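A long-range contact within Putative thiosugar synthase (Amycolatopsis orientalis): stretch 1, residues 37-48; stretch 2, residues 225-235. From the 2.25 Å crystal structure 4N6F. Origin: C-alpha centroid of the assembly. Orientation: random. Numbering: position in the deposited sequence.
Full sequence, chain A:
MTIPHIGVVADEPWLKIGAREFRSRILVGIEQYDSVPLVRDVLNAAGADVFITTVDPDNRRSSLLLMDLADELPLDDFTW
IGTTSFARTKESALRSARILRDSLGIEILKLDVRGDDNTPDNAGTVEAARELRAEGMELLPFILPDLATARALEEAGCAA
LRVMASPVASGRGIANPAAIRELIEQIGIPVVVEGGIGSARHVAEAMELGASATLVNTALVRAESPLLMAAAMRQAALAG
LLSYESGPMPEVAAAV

Stretch 1 (37-48) PLVRDVLNAAGA
Stretch 2 (225-235) SPLLMAAAMRQ

Two helices whose touching residues lie at least 182 positions apart in sequence pack side by side, helix 37-46 against helix 226-235. Their N-to-C directions differ by 24° (signed crossing angle -24°), so they run nearly parallel, and their axes approach to 7.7 Å. Ala-45, Ala-46, Ala-230 and Ala-231 make up the two closest CA pairs, and their side chains end at CB. The register places CA of Val-42 5.7 Å from CA of Leu-227, CA of Ala-45 4.9 Å from CA of Ala-231, and CA of Ala-46 4.5 Å from CA of Ala-230. Together the stretches bury 456 Å².

Residues 37-45 and 226-235 are helical, with phi from -50° to -71° and psi from -31° to -55°; Ala-46 follows at -70/-18, Ser-225 sits before the second helix at -123/99, and Ala-48 leaves the first at -65/148. Bonds from i+4 to i include Ala-46 N to Val-42 O (2.9 Å) and Ala-230 N to Pro-226 O (2.9 Å). The first helix ends in a Schellman motif: Gly-47 takes phi/psi 71/26, Ala-48 N bonds to Leu-43 O (3.2 Å) and Gly-47 N to Asn-44 O (3.1 Å). Ser-225 (chi1 t) caps the second helix, its OG accepting a weak bond from Leu-228 N at 3.4 Å.

Apolar contacts begin at Pro-226, whose CB lies 4.2 Å from Leu-38 CD1 (Leu-38 rotamer t, p) and 4.3 Å from Val-42 CG2 (chi1 148°). Leu-227 (m, p) starts sideways, but its end comes nearer, bringing CD1 to 3.4 Å from Asp-41 CB. Ala-230 points toward the first helix; its CB sits 4.0 Å from Ala-45 CB and 4.1 Å from Ala-46 CB.

No direct hydrogen bond crosses the contact. Backbone atoms nevertheless meet closely: Ala-231 CA makes a CA-H...O contact with Ala-45 O at 3.4 Å, with 145° at the hydrogen, and Ala-46 CA is 3.7 Å from Ala-230 O. Water 1 supplies a polar bridge, donating to Ala-45 O (2.7 Å) and accepting from Arg-234 NE (3.1 Å).

Arg-234 (chi1 -159°, chi2 -131°, chi3 -79°, chi4 -122°) reaches across the end of the first helix. Its CG approaches Ala-46 O to 3.1 Å, while Gly-47 CA covers one face of the guanidinium, 3.7 Å from Arg-234 CZ. An ideal CB on Gly-47 would lie 2.7 Å from that CZ, a clash, and the positive phi independently favours glycine.

Asp-41 (m, chi2 -31°) directs its CB toward the second helix, yet its carboxylate forms a salt bridge with neighbouring Arg-40 (t, t, p, chi4 -146°): Arg-40 NH1 to Asp-41 OD1 is 2.9 Å, and Arg-40 NE donates to Asp-41 OD1 at 3.0 Å.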

# COMPACT_ATOMS: atom_id res chain seq x y z
N PRO A 37 25.77 7.45 7.74
CA PRO A 37 25.30 6.92 6.46
C PRO A 37 23.86 6.41 6.47
O PRO A 37 23.11 6.71 5.55
CB PRO A 37 26.26 5.75 6.20
CG PRO A 37 27.54 6.20 6.81
CD PRO A 37 27.16 7.02 8.02
N LEU A 38 23.49 5.64 7.49
CA LEU A 38 22.14 5.12 7.63
C LEU A 38 21.10 6.24 7.73
O LEU A 38 20.08 6.20 7.05
CB LEU A 38 22.02 4.22 8.87
CG LEU A 38 20.61 3.70 9.20
CD1 LEU A 38 20.10 2.77 8.10
CD2 LEU A 38 20.56 3.01 10.55
N VAL A 39 21.36 7.21 8.59
CA VAL A 39 20.43 8.32 8.77
C VAL A 39 20.26 9.05 7.45
O VAL A 39 19.14 9.25 6.99
CB VAL A 39 20.90 9.29 9.88
CG1 VAL A 39 20.04 10.55 9.90
CG2 VAL A 39 20.83 8.61 11.24
N ARG A 40 21.38 9.41 6.83
CA ARG A 40 21.37 10.11 5.54
C ARG A 40 20.52 9.37 4.52
O ARG A 40 19.59 9.93 3.95
CB ARG A 40 22.80 10.26 5.03
CG ARG A 40 22.95 10.90 3.65
CD ARG A 40 24.32 10.56 3.07
NE ARG A 40 24.40 9.15 2.68
CZ ARG A 40 25.49 8.38 2.75
NH1 ARG A 40 25.42 7.11 2.37
NH2 ARG A 40 26.64 8.85 3.22
N ASP A 41 20.83 8.09 4.30
CA ASP A 41 20.19 7.34 3.23
C ASP A 41 18.71 7.15 3.47
O ASP A 41 17.90 7.23 2.55
CB ASP A 41 20.87 5.97 3.06
CG ASP A 41 22.29 6.07 2.50
OD1 ASP A 41 22.59 7.00 1.71
OD2 ASP A 41 23.10 5.19 2.85
N VAL A 42 18.36 6.90 4.72
CA VAL A 42 16.98 6.66 5.11
C VAL A 42 16.15 7.94 5.01
O VAL A 42 15.05 7.91 4.48
CB VAL A 42 16.93 6.02 6.52
CG1 VAL A 42 15.70 6.42 7.30
CG2 VAL A 42 17.02 4.50 6.41
N LEU A 43 16.68 9.06 5.50
CA LEU A 43 15.95 10.33 5.40
C LEU A 43 15.79 10.77 3.94
O LEU A 43 14.72 11.27 3.57
CB LEU A 43 16.60 11.43 6.24
CG LEU A 43 16.49 11.28 7.76
CD1 LEU A 43 17.24 12.40 8.47
CD2 LEU A 43 15.05 11.25 8.25
N ASN A 44 16.82 10.58 3.12
CA ASN A 44 16.72 10.86 1.68
C ASN A 44 15.69 9.97 0.99
O ASN A 44 14.78 10.48 0.35
CB ASN A 44 18.08 10.70 0.96
CG ASN A 44 18.98 11.91 1.14
OD1 ASN A 44 18.52 13.05 1.28
ND2 ASN A 44 20.29 11.68 1.11
N ALA A 45 15.84 8.66 1.13
CA ALA A 45 14.96 7.72 0.41
C ALA A 45 13.51 7.70 0.92
O ALA A 45 12.59 7.44 0.14
CB ALA A 45 15.54 6.32 0.46
N ALA A 46 13.29 7.97 2.20
CA ALA A 46 11.93 8.16 2.72
C ALA A 46 11.26 9.47 2.25
O ALA A 46 10.04 9.60 2.33
CB ALA A 46 11.93 8.10 4.24
N GLY A 47 12.05 10.43 1.76
CA GLY A 47 11.51 11.74 1.34
C GLY A 47 11.09 12.57 2.54
O GLY A 47 10.22 13.44 2.44
N ALA A 48 11.71 12.29 3.68
CA ALA A 48 11.40 12.93 4.95
C ALA A 48 11.70 14.43 4.99
O ALA A 48 12.65 14.89 4.36
CB ALA A 48 12.18 12.24 6.06
N SER A 225 17.29 -4.45 2.93
CA SER A 225 17.72 -3.15 2.41
C SER A 225 16.86 -2.03 2.99
O SER A 225 15.75 -1.77 2.50
CB SER A 225 17.66 -3.10 0.89
OG SER A 225 17.97 -1.77 0.46
N PRO A 226 17.36 -1.34 4.03
CA PRO A 226 16.66 -0.21 4.61
C PRO A 226 16.29 0.87 3.59
O PRO A 226 15.22 1.48 3.71
CB PRO A 226 17.66 0.34 5.63
CG PRO A 226 18.47 -0.85 6.03
CD PRO A 226 18.61 -1.65 4.77
N LEU A 227 17.15 1.08 2.60
CA LEU A 227 16.96 2.13 1.61
C LEU A 227 15.75 1.87 0.74
O LEU A 227 14.94 2.77 0.54
CB LEU A 227 18.20 2.27 0.71
CG LEU A 227 19.27 3.20 1.27
CD1 LEU A 227 19.60 2.83 2.72
CD2 LEU A 227 20.52 3.17 0.41
N LEU A 228 15.66 0.66 0.21
CA LEU A 228 14.52 0.24 -0.60
C LEU A 228 13.20 0.28 0.16
O LEU A 228 12.18 0.62 -0.43
CB LEU A 228 14.73 -1.19 -1.14
CG LEU A 228 15.23 -1.38 -2.57
CD1 LEU A 228 16.45 -0.52 -2.87
CD2 LEU A 228 15.55 -2.85 -2.80
N MET A 229 13.22 -0.09 1.44
CA MET A 229 12.00 -0.08 2.25
C MET A 229 11.57 1.35 2.55
O MET A 229 10.39 1.65 2.50
CB MET A 229 12.17 -0.86 3.56
CG MET A 229 10.91 -0.88 4.43
SD MET A 229 9.48 -1.61 3.62
CE MET A 229 9.71 -3.35 3.98
N ALA A 230 12.53 2.22 2.85
CA ALA A 230 12.26 3.64 3.01
C ALA A 230 11.61 4.19 1.74
O ALA A 230 10.58 4.87 1.82
CB ALA A 230 13.53 4.39 3.34
N ALA A 231 12.19 3.86 0.58
CA ALA A 231 11.64 4.29 -0.71
C ALA A 231 10.25 3.73 -0.94
O ALA A 231 9.35 4.44 -1.40
CB ALA A 231 12.56 3.90 -1.87
N ALA A 232 10.08 2.45 -0.63
CA ALA A 232 8.80 1.79 -0.78
C ALA A 232 7.72 2.43 0.10
O ALA A 232 6.58 2.55 -0.31
CB ALA A 232 8.93 0.32 -0.42
N MET A 233 8.10 2.83 1.30
CA MET A 233 7.18 3.45 2.23
C MET A 233 6.74 4.86 1.79
O MET A 233 5.58 5.22 1.96
CB MET A 233 7.77 3.46 3.63
CG MET A 233 7.64 2.09 4.28
SD MET A 233 8.35 2.06 5.92
CE MET A 233 7.75 0.46 6.45
N ARG A 234 7.67 5.63 1.23
CA ARG A 234 7.33 6.93 0.64
C ARG A 234 6.23 6.74 -0.40
O ARG A 234 5.22 7.46 -0.40
CB ARG A 234 8.54 7.60 -0.02
CG ARG A 234 8.36 9.11 -0.18
CD ARG A 234 8.66 9.65 -1.57
NE ARG A 234 10.09 9.80 -1.83
CZ ARG A 234 10.71 10.94 -2.17
NH1 ARG A 234 10.06 12.09 -2.29
NH2 ARG A 234 12.02 10.91 -2.39
N GLN A 235 6.44 5.78 -1.28
CA GLN A 235 5.49 5.51 -2.36
C GLN A 235 4.16 5.04 -1.82
O GLN A 235 3.12 5.46 -2.31
CB GLN A 235 6.05 4.46 -3.32
CG GLN A 235 7.27 4.93 -4.10
CD GLN A 235 6.99 6.16 -4.94
OE1 GLN A 235 7.83 7.06 -5.06
NE2 GLN A 235 5.81 6.21 -5.52
O HOH W 1 12.40 7.87 -2.51